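Local coordinates for oxidoreductase (Azotobacter vinelandii, PDB 7D5M), which binds NAD through a Rossmann-fold domain and, as an inositol dehydrogenase homologue of the Gfo/Idh/MocA family, probably oxidises a sugar-like or polyol substrate, at residues T96-T101 with L121-T126. Sequence-based numbering, arbitrary orientation.
Sequences THFAIT and LEEAET. With NAD (nicotinamide-adenine-dinucleotide), chain B.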
loop_
_atom_site.group_PDB
_atom_site.type_symbol
_atom_site.label_atom_id
_atom_site.label_comp_id
_atom_site.label_asym_id
_atom_site.label_seq_id
_atom_site.Cartn_x
_atom_site.Cartn_y
_atom_site.Cartn_z
ATOM N N THR A 96 29.192 27.577 -8.887
ATOM C CA THR A 96 29.522 28.835 -8.169
ATOM C C THR A 96 29.547 28.622 -6.646
ATOM O O THR A 96 29.886 29.584 -5.940
ATOM C CB THR A 96 28.562 29.964 -8.567
ATOM O OG1 THR A 96 27.230 29.519 -8.302
ATOM C CG2 THR A 96 28.710 30.373 -10.019
ATOM N N HIS A 97 29.216 27.431 -6.137
ATOM C CA HIS A 97 29.115 27.176 -4.672
ATOM C C HIS A 97 30.458 27.457 -3.995
ATOM O O HIS A 97 30.473 28.096 -2.939
ATOM C CB HIS A 97 28.681 25.742 -4.374
ATOM C CG HIS A 97 27.266 25.456 -4.732
ATOM N ND1 HIS A 97 26.685 24.247 -4.448
ATOM C CD2 HIS A 97 26.324 26.207 -5.344
ATOM C CE1 HIS A 97 25.441 24.250 -4.879
ATOM N NE2 HIS A 97 25.189 25.445 -5.425
ATOM N N PHE A 98 31.554 26.975 -4.583
ATOM C CA PHE A 98 32.898 27.086 -3.966
ATOM C C PHE A 98 33.259 28.564 -3.787
ATOM O O PHE A 98 33.575 28.976 -2.653
ATOM C CB PHE A 98 33.953 26.353 -4.793
ATOM C CG PHE A 98 35.345 26.561 -4.265
ATOM C CD1 PHE A 98 35.830 25.802 -3.212
ATOM C CD2 PHE A 98 36.158 27.554 -4.799
ATOM C CE1 PHE A 98 37.108 26.014 -2.718
ATOM C CE2 PHE A 98 37.431 27.770 -4.298
ATOM C CZ PHE A 98 37.906 26.997 -3.262
ATOM N N ALA A 99 33.214 29.347 -4.869
ATOM C CA ALA A 99 33.651 30.765 -4.888
ATOM C C ALA A 99 32.773 31.584 -3.932
ATOM O O ALA A 99 33.312 32.402 -3.168
ATOM C CB ALA A 99 33.611 31.317 -6.297
ATOM N N ILE A 100 31.463 31.351 -3.938
ATOM C CA ILE A 100 30.520 32.163 -3.118
ATOM C C ILE A 100 30.710 31.796 -1.643
ATOM O O ILE A 100 30.782 32.734 -0.823
ATOM C CB ILE A 100 29.061 31.995 -3.573
ATOM C CG1 ILE A 100 28.873 32.455 -5.021
ATOM C CG2 ILE A 100 28.141 32.738 -2.618
ATOM C CD1 ILE A 100 27.555 32.052 -5.617
ATOM N N THR A 101 30.774 30.499 -1.319
ATOM C CA THR A 101 30.975 30.021 0.075
ATOM C C THR A 101 32.322 30.551 0.591
ATOM O O THR A 101 32.361 31.089 1.716
ATOM C CB THR A 101 30.865 28.496 0.173
ATOM O OG1 THR A 101 29.555 28.138 -0.269
ATOM C CG2 THR A 101 31.049 27.971 1.578
ATOM N N LEU A 121 37.152 17.135 -4.281
ATOM C CA LEU A 121 37.517 16.892 -2.869
ATOM C C LEU A 121 38.555 17.933 -2.433
ATOM O O LEU A 121 38.461 18.415 -1.292
ATOM C CB LEU A 121 38.037 15.460 -2.737
ATOM C CG LEU A 121 38.448 15.015 -1.335
ATOM C CD1 LEU A 121 37.319 15.220 -0.339
ATOM C CD2 LEU A 121 38.893 13.559 -1.347
ATOM N N GLU A 122 39.496 18.301 -3.303
ATOM C CA GLU A 122 40.562 19.263 -2.914
ATOM C C GLU A 122 39.906 20.620 -2.583
ATOM O O GLU A 122 40.281 21.225 -1.562
ATOM C CB GLU A 122 41.654 19.323 -3.989
ATOM C CG GLU A 122 42.720 20.371 -3.698
ATOM C CD GLU A 122 44.074 20.161 -4.368
ATOM O OE1 GLU A 122 44.408 20.948 -5.290
ATOM O OE2 GLU A 122 44.811 19.235 -3.948
ATOM N N GLU A 123 38.927 21.062 -3.376
ATOM C CA GLU A 123 38.131 22.292 -3.115
ATOM C C GLU A 123 37.375 22.149 -1.789
ATOM O O GLU A 123 37.339 23.112 -1.006
ATOM C CB GLU A 123 37.098 22.540 -4.216
ATOM C CG GLU A 123 37.630 23.228 -5.455
ATOM C CD GLU A 123 36.564 23.336 -6.534
ATOM O OE1 GLU A 123 36.007 22.288 -6.909
ATOM O OE2 GLU A 123 36.267 24.457 -6.976
ATOM N N ALA A 124 36.739 20.996 -1.562
ATOM C CA ALA A 124 35.958 20.724 -0.334
ATOM C C ALA A 124 36.864 20.865 0.896
ATOM O O ALA A 124 36.445 21.508 1.884
ATOM C CB ALA A 124 35.347 19.347 -0.392
ATOM N N GLU A 125 38.057 20.268 0.844
ATOM C CA GLU A 125 39.033 20.293 1.965
ATOM C C GLU A 125 39.435 21.749 2.231
ATOM O O GLU A 125 39.528 22.128 3.418
ATOM C CB GLU A 125 40.241 19.408 1.650
ATOM C CG GLU A 125 39.894 17.933 1.574
ATOM C CD GLU A 125 39.797 17.203 2.899
ATOM O OE1 GLU A 125 39.796 17.856 3.965
ATOM O OE2 GLU A 125 39.727 15.969 2.858
ATOM N N THR A 126 39.650 22.537 1.178
ATOM C CA THR A 126 40.011 23.975 1.286
ATOM C C THR A 126 38.868 24.749 1.951
ATOM O O THR A 126 39.133 25.532 2.880
ATOM C CB THR A 126 40.334 24.572 -0.086
ATOM O OG1 THR A 126 41.422 23.790 -0.570
ATOM C CG2 THR A 126 40.674 26.043 -0.014
HETATM P PA NAD B . 17.752 26.779 -10.749
HETATM O O1A NAD B . 18.490 26.861 -12.049
HETATM O O2A NAD B . 16.309 26.386 -10.716
HETATM O O5B NAD B . 17.930 28.175 -9.975
HETATM C C5B NAD B . 19.166 28.953 -10.034
HETATM C C4B NAD B . 18.879 30.319 -9.460
HETATM O O4B NAD B . 20.119 31.004 -9.147
HETATM C C3B NAD B . 18.120 31.272 -10.392
HETATM O O3B NAD B . 17.278 32.121 -9.625
HETATM C C2B NAD B . 19.266 32.041 -11.057
HETATM O O2B NAD B . 18.899 33.286 -11.608
HETATM C C1B NAD B . 20.168 32.231 -9.847
HETATM N N9A NAD B . 21.564 32.502 -10.153
HETATM C C8A NAD B . 22.349 31.822 -11.048
HETATM N N7A NAD B . 23.590 32.237 -11.066
HETATM C C5A NAD B . 23.635 33.239 -10.109
HETATM C C6A NAD B . 24.687 34.056 -9.650
HETATM N N6A NAD B . 25.943 33.968 -10.094
HETATM N N1A NAD B . 24.397 34.950 -8.673
HETATM C C2A NAD B . 23.133 35.025 -8.229
HETATM N N3A NAD B . 22.068 34.299 -8.576
HETATM C C4A NAD B . 22.390 33.412 -9.535
HETATM O O3 NAD B . 18.525 25.758 -9.760
HETATM P PN NAD B . 17.940 24.892 -8.519
HETATM O O1N NAD B . 17.330 23.618 -9.035
HETATM O O2N NAD B . 17.105 25.791 -7.657
HETATM O O5D NAD B . 19.283 24.484 -7.745
HETATM C C5D NAD B . 20.163 25.465 -7.192
HETATM C C4D NAD B . 21.072 24.728 -6.246
HETATM O O4D NAD B . 20.258 24.036 -5.265
HETATM C C3D NAD B . 21.928 23.644 -6.911
HETATM O O3D NAD B . 23.189 23.577 -6.269
HETATM C C2D NAD B . 21.109 22.368 -6.687
HETATM O O2D NAD B . 21.899 21.188 -6.681
HETATM C C1D NAD B . 20.540 22.643 -5.294
HETATM N N1N NAD B . 19.281 21.903 -4.976
HETATM C C2N NAD B . 19.206 21.184 -3.802
HETATM C C3N NAD B . 18.066 20.439 -3.496
HETATM C C7N NAD B . 17.996 19.810 -2.121
HETATM O O7N NAD B . 18.796 20.182 -1.255
HETATM N N7N NAD B . 17.049 18.903 -1.904
HETATM C C4N NAD B . 17.052 20.329 -4.454
HETATM C C5N NAD B . 17.153 21.049 -5.644
HETATM C C6N NAD B . 18.196 21.934 -5.807
#
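Phe98 lays one face of its ring across the side chain of Glu123, joining helices 97-106 and 121-133; it is the one residue of 96-101 that touches 121-126, meeting Glu123 and, more marginally, Thr126. The aliphatic part comes first: CG of Glu123 sits over the ring in a CH-pi contact, 4.1 Å from the centroid and displaced toward the rim. Glu123 CB packs 3.6 Å from Phe98 CD1. Beyond CG the glutamate runs extended, which carries its carboxylate back over the root of the ring, OE2 lying 3.6 Å from Phe98 CG with the two planes 38° apart. The backbone O of Glu123 also lies 3.4 Å from Phe98 CE1, a close van der Waals approach without a hydrogen bond. Thr126 closes the far end, its methyl CG2 at the ring edge 4.4 Å from Phe98 CZ. Phe98 can span the gap because its CG is anti to the backbone N (chi1 174°), sending the ring out to the second helix. Shortening Phe98 to an alanine is likely to strip the cover from CB and CG of Glu123 and leave the methyl of Thr126 without its neighbour across the helices. Within each helix a threonine hydroxyl turns back on the carbonyl four residues earlier, Thr101 OG1 to His97 O at 2.8 Å and Thr126 OG1 to Glu122 O at 3.0 Å; each carbonyl also accepts the threonine's own N-H, from the opposite face of its plane. His97 reaches the NAD pocket from the same helix, its ND1 hydrogen-bonded to Pro116 O and its NE2 to Thr92 O. The Phe98 patch lies apart from that pocket, at the surface. Its grip is apolar, while OE2 over the pi cloud probably adds little attraction, so this junction of two Rossmann-domain helices is likely modest in strength.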